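Local coordinates for sterol regulatory element-binding protein cleavage-activating protein (Schizosaccharomyces pombe, PDB 4YHC) that escorts the transcription factor precursor Sre1 for processing when sterol or oxygen is low, this chain being its WD40 domain, at residues 90-95 against 119-124; 137-142 against 185-190; 196-201 against 234-239; 299-304 against 415-420. The protein carries 9 engineered substitutions. All coordinates share one frame; numbering follows the deposited sequence.

Interaction 1. Residues 90-95 against 119-124; sequences SLFSKD and SKLNVF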
# COMPACT_ATOMS: atom_id res chain seq x y z
N SER A 90 -6.84 14.80 0.19
CA SER A 90 -8.20 14.97 -0.35
C SER A 90 -9.15 14.17 0.44
O SER A 90 -8.96 12.97 0.57
CB SER A 90 -8.35 14.49 -1.80
OG SER A 90 -7.90 13.14 -1.95
N LEU A 91 -10.16 14.84 0.99
CA LEU A 91 -11.22 14.19 1.76
C LEU A 91 -12.53 14.30 0.95
O LEU A 91 -12.85 15.36 0.44
CB LEU A 91 -11.39 14.88 3.09
CG LEU A 91 -10.28 14.95 4.12
CD1 LEU A 91 -10.78 15.75 5.31
CD2 LEU A 91 -9.91 13.54 4.55
N PHE A 92 -13.29 13.22 0.87
CA PHE A 92 -14.54 13.21 0.16
C PHE A 92 -15.65 12.85 1.11
O PHE A 92 -15.63 11.77 1.73
CB PHE A 92 -14.54 12.15 -0.97
CG PHE A 92 -13.75 12.56 -2.18
CD1 PHE A 92 -12.36 12.61 -2.12
CD2 PHE A 92 -14.40 12.88 -3.39
CE1 PHE A 92 -11.63 13.02 -3.22
CE2 PHE A 92 -13.67 13.27 -4.48
CZ PHE A 92 -12.29 13.37 -4.39
N SER A 93 -16.61 13.76 1.25
CA SER A 93 -17.88 13.42 1.90
C SER A 93 -18.85 12.88 0.84
O SER A 93 -18.42 12.63 -0.31
CB SER A 93 -18.45 14.65 2.61
OG SER A 93 -18.76 15.67 1.65
N LYS A 94 -20.13 12.68 1.18
CA LYS A 94 -21.08 12.21 0.19
C LYS A 94 -21.27 13.19 -0.98
O LYS A 94 -21.53 12.74 -2.10
CB LYS A 94 -22.44 11.86 0.83
CG LYS A 94 -23.22 13.04 1.40
CD LYS A 94 -24.51 12.61 2.12
CE LYS A 94 -25.01 13.75 3.03
NZ LYS A 94 -26.01 13.34 4.05
N ASP A 95 -21.13 14.49 -0.75
CA ASP A 95 -21.33 15.48 -1.81
C ASP A 95 -20.23 16.49 -2.00
O ASP A 95 -20.33 17.34 -2.89
CB ASP A 95 -22.66 16.24 -1.63
CG ASP A 95 -22.79 16.94 -0.30
OD1 ASP A 95 -21.79 17.36 0.30
OD2 ASP A 95 -23.95 17.07 0.16
N SER A 119 -22.68 4.36 -3.30
CA SER A 119 -21.53 4.14 -4.13
C SER A 119 -20.33 4.15 -3.22
O SER A 119 -20.22 4.98 -2.31
CB SER A 119 -21.41 5.25 -5.18
OG SER A 119 -20.64 4.81 -6.28
N LYS A 120 -19.47 3.17 -3.42
CA LYS A 120 -18.19 3.08 -2.77
C LYS A 120 -17.16 3.81 -3.67
O LYS A 120 -17.15 3.62 -4.87
CB LYS A 120 -17.83 1.61 -2.58
CG LYS A 120 -18.23 1.04 -1.22
CD LYS A 120 -19.74 0.96 -0.98
CE LYS A 120 -20.05 0.85 0.52
NZ LYS A 120 -21.22 -0.00 0.85
N LEU A 121 -16.32 4.63 -3.07
CA LEU A 121 -15.29 5.37 -3.82
C LEU A 121 -13.88 4.87 -3.60
O LEU A 121 -13.51 4.53 -2.48
CB LEU A 121 -15.28 6.83 -3.38
CG LEU A 121 -16.51 7.66 -3.63
CD1 LEU A 121 -16.06 9.12 -3.54
CD2 LEU A 121 -17.17 7.38 -4.98
N ASN A 122 -13.09 4.90 -4.65
CA ASN A 122 -11.64 4.87 -4.51
C ASN A 122 -11.10 6.13 -5.16
O ASN A 122 -11.57 6.45 -6.25
CB ASN A 122 -11.12 3.64 -5.19
CG ASN A 122 -9.72 3.30 -4.76
OD1 ASN A 122 -9.21 3.83 -3.77
ND2 ASN A 122 -9.07 2.42 -5.53
N VAL A 123 -10.18 6.86 -4.49
CA VAL A 123 -9.62 8.10 -5.02
C VAL A 123 -8.12 8.08 -5.12
O VAL A 123 -7.50 7.60 -4.23
CB VAL A 123 -10.00 9.27 -4.10
CG1 VAL A 123 -9.36 10.54 -4.65
CG2 VAL A 123 -11.50 9.44 -4.04
N PHE A 124 -7.53 8.60 -6.20
CA PHE A 124 -6.08 8.53 -6.43
C PHE A 124 -5.67 9.84 -6.97
O PHE A 124 -6.35 10.37 -7.81
CB PHE A 124 -5.70 7.61 -7.63
CG PHE A 124 -6.41 6.35 -7.68
CD1 PHE A 124 -6.18 5.41 -6.75
CD2 PHE A 124 -7.30 6.09 -8.71
CE1 PHE A 124 -6.83 4.22 -6.79
CE2 PHE A 124 -7.97 4.92 -8.76
CZ PHE A 124 -7.74 3.97 -7.79
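Ser-90 OG, which rests on Val-123 CG1 at 4.0 Å, is held by two hydrogen bonds from outside the two segments. Trp-125 NE1 donates one, and the other runs to the backbone O of Ala-81. The same hydroxyl lies at the edge of the Phe-92 ring, in its plane.

The rest of the contact is apolar. Phe-92 and Val-123 come at each other from opposite directions. Val-123 CG2 sits over one face of the ring, 3.9 Å from the centroid and 20° off the normal. This is a CH-pi contact, displaced toward the rim. The other methyl, CG1, stands opposite the valine's own backbone N (chi1 178°) and meets Phe-92 CE1 at 3.7 Å. Both branches of the valine touch the ring. Leu-121 arrives at about a right angle to Phe-92. Its CD1 approaches Phe-92 CD2 obliquely at 4.1 Å.

Strand segments 90-92 and 121-124 run antiparallel, at 163°, but their axes are 9.2 Å apart and no hydrogen bond joins them. They belong to successive sheets of the beta-propeller, in the predicted WD repeats 2 and 3. Outside the pair, Tyr-113 meets the Phe-92 ring edge to face.

With an alanine in place of Phe-92, both methyls of Val-123 would probably lose the ring they pack on, and a gap would open between the blades. The chemistry is that of apolar packing: one valine methyl over an aromatic face, with further aliphatic carbons round the ring, and the nearby serine hydroxyl supplied by its own polar partners.

Interaction 2. Residues 137-142 against 185-190; sequences NFELVV and TANRIA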
# COMPACT_ATOMS: atom_id res chain seq x y z
N ASN A 137 0.31 20.74 -10.98
CA ASN A 137 -0.88 20.17 -11.55
C ASN A 137 -1.02 18.69 -11.24
O ASN A 137 -0.02 17.98 -11.20
CB ASN A 137 -0.80 20.33 -13.05
CG ASN A 137 -2.10 20.01 -13.68
OD1 ASN A 137 -2.21 19.09 -14.50
ND2 ASN A 137 -3.14 20.70 -13.24
N PHE A 138 -2.24 18.24 -10.98
CA PHE A 138 -2.53 16.85 -10.66
C PHE A 138 -3.75 16.44 -11.42
O PHE A 138 -4.59 17.27 -11.73
CB PHE A 138 -2.84 16.62 -9.16
CG PHE A 138 -1.71 16.93 -8.23
CD1 PHE A 138 -0.68 15.99 -8.00
CD2 PHE A 138 -1.62 18.15 -7.62
CE1 PHE A 138 0.36 16.26 -7.14
CE2 PHE A 138 -0.57 18.43 -6.74
CZ PHE A 138 0.42 17.51 -6.51
N GLU A 139 -3.87 15.13 -11.66
CA GLU A 139 -5.15 14.52 -11.92
C GLU A 139 -5.68 13.76 -10.72
O GLU A 139 -4.96 12.95 -10.14
CB GLU A 139 -5.04 13.65 -13.15
CG GLU A 139 -4.75 14.51 -14.37
CD GLU A 139 -4.54 13.71 -15.62
OE1 GLU A 139 -3.58 12.89 -15.63
OE2 GLU A 139 -5.36 13.89 -16.57
N LEU A 140 -6.90 14.07 -10.32
CA LEU A 140 -7.54 13.46 -9.19
C LEU A 140 -8.58 12.54 -9.74
O LEU A 140 -9.57 13.00 -10.38
CB LEU A 140 -8.22 14.50 -8.29
CG LEU A 140 -8.10 14.53 -6.79
CD1 LEU A 140 -9.23 15.37 -6.17
CD2 LEU A 140 -7.99 13.17 -6.12
N VAL A 141 -8.42 11.24 -9.50
CA VAL A 141 -9.30 10.25 -10.10
C VAL A 141 -10.22 9.68 -9.04
O VAL A 141 -9.81 9.25 -7.95
CB VAL A 141 -8.48 9.13 -10.74
CG1 VAL A 141 -9.37 8.07 -11.38
CG2 VAL A 141 -7.52 9.71 -11.79
N VAL A 142 -11.50 9.65 -9.38
CA VAL A 142 -12.51 9.14 -8.50
C VAL A 142 -13.17 7.97 -9.16
O VAL A 142 -13.78 8.11 -10.24
CB VAL A 142 -13.56 10.23 -8.21
CG1 VAL A 142 -14.63 9.72 -7.27
CG2 VAL A 142 -12.88 11.41 -7.58
N THR A 185 6.07 5.80 -18.37
CA THR A 185 5.57 5.96 -19.73
C THR A 185 4.24 6.69 -19.70
O THR A 185 3.99 7.53 -20.56
CB THR A 185 5.53 4.59 -20.44
OG1 THR A 185 6.88 4.12 -20.62
CG2 THR A 185 4.85 4.66 -21.80
N ALA A 186 3.40 6.41 -18.73
CA ALA A 186 2.04 6.98 -18.72
C ALA A 186 1.37 6.89 -17.36
O ALA A 186 1.78 6.10 -16.49
CB ALA A 186 1.18 6.29 -19.74
N ASN A 187 0.37 7.75 -17.14
CA ASN A 187 -0.58 7.57 -16.06
C ASN A 187 -1.63 6.59 -16.48
O ASN A 187 -2.12 6.67 -17.57
CB ASN A 187 -1.22 8.88 -15.69
CG ASN A 187 -0.24 9.82 -15.02
OD1 ASN A 187 0.83 9.39 -14.56
ND2 ASN A 187 -0.67 11.08 -14.83
N ARG A 188 -1.90 5.62 -15.62
CA ARG A 188 -2.83 4.55 -15.95
C ARG A 188 -3.77 4.29 -14.81
O ARG A 188 -3.40 4.46 -13.66
CB ARG A 188 -2.07 3.29 -16.26
CG ARG A 188 -1.00 3.39 -17.29
CD ARG A 188 -0.52 2.01 -17.71
NE ARG A 188 0.84 1.99 -18.26
CZ ARG A 188 1.17 2.23 -19.55
NH1 ARG A 188 2.43 2.23 -19.95
NH2 ARG A 188 0.25 2.53 -20.42
N ILE A 189 -5.02 3.97 -15.13
CA ILE A 189 -5.98 3.51 -14.13
C ILE A 189 -6.48 2.15 -14.55
O ILE A 189 -7.05 2.00 -15.67
CB ILE A 189 -7.19 4.44 -14.04
CG1 ILE A 189 -6.75 5.87 -13.82
CG2 ILE A 189 -8.12 4.00 -12.93
CD1 ILE A 189 -6.21 6.13 -12.42
N ALA A 190 -6.35 1.17 -13.66
CA ALA A 190 -6.69 -0.23 -13.99
C ALA A 190 -7.83 -0.65 -13.09
O ALA A 190 -7.79 -0.37 -11.89
CB ALA A 190 -5.48 -1.13 -13.77
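Glu-139 and Val-141 pack against Asn-187 and Ile-189 in a buried side-chain contact between two neighbouring blades of the propeller. One strand is the second of its sheet, in predicted WD repeat 3. The other is the second of the next sheet, in predicted WD repeat 4. The backbones stay well apart, with Val-141 CA and Ile-189 CA separated by 8.5 Å, and no hydrogen bond crosses.

The apolar half is a tip-to-tip meeting. Ile-189 CD1 points into the fork of Val-141, 3.9 Å from CG1 and 3.9 Å from CG2. Ile-189 turns CG1 beside its backbone N (chi1 -53°), and this branch carries CD1 across to the valine. Met-126, on the strand beside Val-141, also touches Ile-189.

The polar half lies two residues back along both strands. Glu-139 OE1 comes 3.5 Å from Asn-187 ND2, with the carboxylate and amide planes 42° apart. The Asn-187 amide instead hydrogen-bonds to the backbone O of Pro-127. Glu-139 OE2 forms a long, weak ion pair with Lys-203.

Lys-203 would probably ease the cost of keeping a carboxylate in this buried place. The contact thus joins the blades by van der Waals packing at one end. At the other, the carboxylate and the amide stand close without a hydrogen bond between them. The amide is held by Pro-127, and the carboxylate has its weak ion pair.

Interaction 3. Residues 196-201 against 234-239; sequences GEVTVY and DILFLA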
# COMPACT_ATOMS: atom_id res chain seq x y z
N GLY A 196 -14.85 -10.14 -14.83
CA GLY A 196 -13.57 -10.80 -14.95
C GLY A 196 -12.57 -10.10 -15.85
O GLY A 196 -11.42 -10.53 -15.94
N GLU A 197 -12.97 -9.01 -16.49
CA GLU A 197 -12.04 -8.24 -17.33
C GLU A 197 -11.22 -7.25 -16.49
O GLU A 197 -11.69 -6.70 -15.49
CB GLU A 197 -12.82 -7.47 -18.40
CG GLU A 197 -13.75 -8.33 -19.26
CD GLU A 197 -14.79 -7.54 -20.06
OE1 GLU A 197 -15.87 -7.13 -19.52
OE2 GLU A 197 -14.54 -7.33 -21.26
N VAL A 198 -10.00 -7.01 -16.90
CA VAL A 198 -9.31 -5.84 -16.39
C VAL A 198 -9.19 -4.82 -17.52
O VAL A 198 -8.66 -5.11 -18.60
CB VAL A 198 -8.00 -6.15 -15.58
CG1 VAL A 198 -7.46 -7.50 -15.84
CG2 VAL A 198 -6.95 -5.09 -15.80
N THR A 199 -9.75 -3.64 -17.28
CA THR A 199 -9.67 -2.54 -18.21
C THR A 199 -8.64 -1.53 -17.69
O THR A 199 -8.68 -1.08 -16.54
CB THR A 199 -11.03 -1.81 -18.35
OG1 THR A 199 -11.98 -2.69 -18.91
CG2 THR A 199 -10.91 -0.60 -19.29
N VAL A 200 -7.74 -1.16 -18.56
CA VAL A 200 -6.75 -0.18 -18.23
C VAL A 200 -7.01 1.06 -19.10
O VAL A 200 -6.84 1.01 -20.31
CB VAL A 200 -5.35 -0.66 -18.49
CG1 VAL A 200 -4.37 0.41 -18.06
CG2 VAL A 200 -5.04 -1.98 -17.79
N TYR A 201 -7.32 2.18 -18.47
CA TYR A 201 -7.28 3.50 -19.15
C TYR A 201 -5.92 4.18 -19.01
O TYR A 201 -5.47 4.45 -17.89
CB TYR A 201 -8.31 4.45 -18.56
CG TYR A 201 -9.67 4.29 -19.15
CD1 TYR A 201 -10.04 5.00 -20.29
CD2 TYR A 201 -10.60 3.47 -18.55
CE1 TYR A 201 -11.27 4.85 -20.83
CE2 TYR A 201 -11.83 3.30 -19.09
CZ TYR A 201 -12.16 3.99 -20.22
OH TYR A 201 -13.39 3.85 -20.72
N ASP A 234 6.10 -0.43 -14.43
CA ASP A 234 4.98 -0.49 -15.38
C ASP A 234 4.43 -1.99 -15.48
O ASP A 234 4.24 -2.55 -16.55
CB ASP A 234 5.34 0.07 -16.75
CG ASP A 234 4.21 0.80 -17.40
OD1 ASP A 234 3.08 0.79 -16.88
OD2 ASP A 234 4.48 1.50 -18.40
N ILE A 235 4.18 -2.56 -14.33
CA ILE A 235 3.75 -3.93 -14.23
C ILE A 235 2.45 -3.99 -13.46
O ILE A 235 2.31 -3.29 -12.45
CB ILE A 235 4.76 -4.75 -13.45
CG1 ILE A 235 5.95 -5.03 -14.36
CG2 ILE A 235 4.17 -6.11 -13.05
CD1 ILE A 235 7.10 -5.59 -13.62
N LEU A 236 1.55 -4.83 -13.94
CA LEU A 236 0.34 -5.20 -13.24
C LEU A 236 0.32 -6.69 -12.96
O LEU A 236 0.65 -7.51 -13.88
CB LEU A 236 -0.85 -4.86 -14.11
CG LEU A 236 -2.21 -5.14 -13.47
CD1 LEU A 236 -3.21 -4.05 -13.71
CD2 LEU A 236 -2.81 -6.43 -14.01
N PHE A 237 -0.06 -7.05 -11.73
CA PHE A 237 -0.18 -8.46 -11.31
C PHE A 237 -1.70 -8.75 -11.31
O PHE A 237 -2.48 -8.00 -10.71
CB PHE A 237 0.43 -8.73 -9.94
CG PHE A 237 1.91 -8.63 -9.89
CD1 PHE A 237 2.54 -7.40 -9.77
CD2 PHE A 237 2.70 -9.76 -9.93
CE1 PHE A 237 3.91 -7.32 -9.75
CE2 PHE A 237 4.03 -9.67 -9.90
CZ PHE A 237 4.64 -8.47 -9.78
N LEU A 238 -2.14 -9.80 -12.01
CA LEU A 238 -3.53 -10.25 -12.08
C LEU A 238 -3.61 -11.61 -11.35
O LEU A 238 -3.06 -12.56 -11.80
CB LEU A 238 -3.94 -10.41 -13.53
CG LEU A 238 -5.45 -10.60 -13.92
CD1 LEU A 238 -5.73 -11.96 -14.49
CD2 LEU A 238 -6.48 -10.36 -12.84
N ALA A 239 -4.25 -11.67 -10.21
CA ALA A 239 -4.38 -12.84 -9.41
C ALA A 239 -5.67 -13.54 -9.80
O ALA A 239 -6.68 -12.92 -10.04
CB ALA A 239 -4.50 -12.48 -7.97
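Val-198 and Leu-238 lie flank to flank, the two side chains running in opposite senses. The closest pair is Val-198 CG1 and Leu-238 CG, at 4.2 Å. Leu-238 CD2 is almost as near to Val-198 CG1, at 4.3 Å, so the valine methyl lies against both the branch point and one methyl of the leucine. The leucine CG lies anti to the backbone N (chi1 -167°), which places the branch beside the valine methyl.

The second methyl of Val-198 has a different neighbour. Val-198 CG2 lies 4.4 Å from Leu-236 CD1, a looser approach. Leu-236 and Leu-238 are two residues apart on one strand and both point their CB toward the facing strand. The valine thus uses one branch on each leucine.

These are facing sheets of adjacent blades in the WD40 propeller. Strand 198-204 is the third of its four-stranded antiparallel sheet, and strand 235-239 is the second of the next. The Val-198 and Leu-238 CA atoms are 8.5 Å apart, a sheet-to-sheet spacing, and no hydrogen bond passes between the segments. Strand 235-239 starts at a G1 beta bulge, where Asp-234 and Ile-235 both face Ile-230.

More apolar groups border the three side chains. Leu-213, just after strand 207-212, touches Val-198, and Ile-227 of strand 226-230 touches Leu-238.

Interaction 4. Residues 299-304 against 415-420; sequences VLYYYY and YSQSEK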
# COMPACT_ATOMS: atom_id res chain seq x y z
N VAL A 299 -3.58 -16.30 6.22
CA VAL A 299 -2.70 -15.32 5.50
C VAL A 299 -1.36 -15.99 5.18
O VAL A 299 -0.69 -16.55 6.02
CB VAL A 299 -2.58 -14.00 6.27
CG1 VAL A 299 -1.63 -12.96 5.55
CG2 VAL A 299 -3.97 -13.43 6.50
N LEU A 300 -0.97 -15.90 3.94
CA LEU A 300 0.26 -16.46 3.44
C LEU A 300 1.21 -15.42 2.78
O LEU A 300 0.78 -14.49 2.15
CB LEU A 300 -0.04 -17.57 2.45
CG LEU A 300 -0.48 -18.99 2.77
CD1 LEU A 300 0.67 -19.80 3.27
CD2 LEU A 300 -1.58 -19.03 3.77
N TYR A 301 2.49 -15.68 2.92
CA TYR A 301 3.58 -14.86 2.32
C TYR A 301 4.46 -15.77 1.51
O TYR A 301 4.97 -16.76 2.01
CB TYR A 301 4.38 -14.15 3.40
CG TYR A 301 3.55 -13.17 4.17
CD1 TYR A 301 2.79 -13.58 5.26
CD2 TYR A 301 3.56 -11.81 3.83
CE1 TYR A 301 2.03 -12.68 5.99
CE2 TYR A 301 2.81 -10.91 4.53
CZ TYR A 301 2.06 -11.33 5.63
OH TYR A 301 1.29 -10.43 6.25
N TYR A 302 4.51 -15.51 0.20
CA TYR A 302 5.40 -16.22 -0.68
C TYR A 302 6.52 -15.26 -1.04
O TYR A 302 6.25 -14.09 -1.46
CB TYR A 302 4.66 -16.61 -1.94
CG TYR A 302 3.83 -17.85 -1.86
CD1 TYR A 302 2.88 -18.02 -0.87
CD2 TYR A 302 3.95 -18.85 -2.82
CE1 TYR A 302 2.07 -19.14 -0.83
CE2 TYR A 302 3.16 -20.00 -2.78
CZ TYR A 302 2.23 -20.13 -1.78
OH TYR A 302 1.44 -21.20 -1.79
N TYR A 303 7.72 -15.71 -0.81
CA TYR A 303 8.96 -14.97 -1.07
C TYR A 303 9.78 -15.71 -2.13
O TYR A 303 10.09 -16.95 -1.98
CB TYR A 303 9.76 -14.85 0.22
CG TYR A 303 11.13 -14.25 0.04
CD1 TYR A 303 11.31 -12.84 -0.04
CD2 TYR A 303 12.26 -15.06 -0.06
CE1 TYR A 303 12.58 -12.29 -0.22
CE2 TYR A 303 13.52 -14.52 -0.21
CZ TYR A 303 13.67 -13.13 -0.27
OH TYR A 303 14.92 -12.61 -0.46
N TYR A 304 10.13 -15.00 -3.19
CA TYR A 304 10.94 -15.55 -4.27
C TYR A 304 12.28 -14.83 -4.37
O TYR A 304 12.33 -13.61 -4.44
CB TYR A 304 10.22 -15.40 -5.61
CG TYR A 304 8.81 -15.96 -5.66
CD1 TYR A 304 7.73 -15.16 -5.32
CD2 TYR A 304 8.57 -17.26 -6.05
CE1 TYR A 304 6.44 -15.66 -5.36
CE2 TYR A 304 7.29 -17.77 -6.10
CZ TYR A 304 6.23 -16.96 -5.75
OH TYR A 304 4.95 -17.45 -5.80
N TYR A 415 9.54 -11.56 10.99
CA TYR A 415 10.15 -12.58 10.20
C TYR A 415 10.95 -11.91 9.07
O TYR A 415 10.40 -11.13 8.26
CB TYR A 415 9.09 -13.52 9.62
CG TYR A 415 9.68 -14.70 8.83
CD1 TYR A 415 10.35 -15.74 9.50
CD2 TYR A 415 9.55 -14.76 7.46
CE1 TYR A 415 10.91 -16.81 8.79
CE2 TYR A 415 10.11 -15.80 6.74
CZ TYR A 415 10.77 -16.83 7.41
OH TYR A 415 11.30 -17.84 6.67
N SER A 416 12.25 -12.24 8.99
CA SER A 416 13.10 -11.76 7.91
C SER A 416 13.07 -12.80 6.81
O SER A 416 13.61 -13.92 7.01
CB SER A 416 14.53 -11.57 8.43
OG SER A 416 15.39 -11.25 7.35
N GLN A 417 12.41 -12.47 5.69
CA GLN A 417 12.16 -13.45 4.66
C GLN A 417 13.46 -13.89 4.00
O GLN A 417 13.51 -15.03 3.51
CB GLN A 417 11.24 -12.93 3.56
CG GLN A 417 9.95 -12.34 4.05
CD GLN A 417 8.72 -12.72 3.28
OE1 GLN A 417 8.39 -13.89 3.21
NE2 GLN A 417 7.92 -11.69 2.80
N SER A 418 14.48 -13.04 3.97
CA SER A 418 15.68 -13.43 3.23
C SER A 418 16.66 -14.24 4.10
O SER A 418 17.35 -15.10 3.59
CB SER A 418 16.41 -12.23 2.64
OG SER A 418 17.02 -11.47 3.69
N GLU A 419 16.74 -13.99 5.39
CA GLU A 419 17.59 -14.80 6.24
C GLU A 419 16.85 -15.96 6.88
O GLU A 419 17.49 -16.74 7.58
CB GLU A 419 18.14 -13.96 7.35
CG GLU A 419 18.67 -12.62 6.91
CD GLU A 419 18.78 -11.70 8.10
OE1 GLU A 419 18.02 -11.92 9.05
OE2 GLU A 419 19.62 -10.77 8.10
N LYS A 420 15.52 -16.04 6.71
CA LYS A 420 14.65 -17.07 7.31
C LYS A 420 14.68 -17.10 8.83
O LYS A 420 14.73 -18.15 9.47
CB LYS A 420 14.91 -18.45 6.70
CG LYS A 420 14.79 -18.45 5.17
CD LYS A 420 15.59 -19.54 4.45
CE LYS A 420 14.74 -20.69 3.90
NZ LYS A 420 14.95 -21.97 4.64
O HOH W 1 5.86 -12.71 0.98
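The hairpin turn between strands 406-416 and 421-432 lays Gln-417 and Ser-418 on Tyr-303 of strand 299-304, which belongs to another sheet of the propeller. Residues 417-419 have helical backbone angles, and a weak bond from Lys-420 N to Ser-416 O closes the turn.

Gln-417 runs along Tyr-303 in the reverse direction. Gln-417 CB lies over one face of the ring, 3.9 Å from its centroid and 25° off the normal, a CH-pi contact. The glutamine chain then bends at chi2 and brings OE1 to 3.4 Å from Tyr-303 CB. Its amide plane is 37° from the ring plane. At the far end of the ring, Tyr-303 OH reaches Ser-418 CB at 3.5 Å. The tyrosine can span both residues because its CG is turned away from the backbone N (chi1 173°), which lets the ring reach from Gln-417 to Ser-418. If Tyr-303 were a glycine, Gln-417 CB would probably lose the ring face it packs on, and Ser-418 CB would lose its contact with the tyrosine hydroxyl.

A water bridges the Gln-417 amide and a backbone carbonyl. It accepts a bond from Gln-417 NE2 at 2.9 Å and gives a weak one to Tyr-302 O at 2.8 Å. It also lies at the edge of the Tyr-301 ring, in plane. Gln-417 NE2 has a second acceptor in Gly-361 O, so two bonds hold the buried amide.

Side chains and a water, with no direct hydrogen bond across, thus join two separate sheets, as expected at the joint between blades of a beta-propeller.

Overall arrangement
Along the chain the four contacts follow in series; none nests in or crosses another. Interaction 1 closes a loop of 23 residues, interaction 2 one of 42, and interaction 3 one of 32. Each ties one blade to the next. Interactions 1 and 2 share a sheet, where Phe-124 O probably accepts a hydrogen bond from Val-141 N. Interactions 2 and 3 share the following sheet through a probable bond from Tyr-201 N to Ile-189 O, and the Arg-188 to Asp-234 salt bridge links them. Interaction 4 closes the longest loop, 110 residues, and joins strand 299-304 to the turn after strand 406-416, in a different sheet. It lies across the chain's centre from interactions 1 and 2.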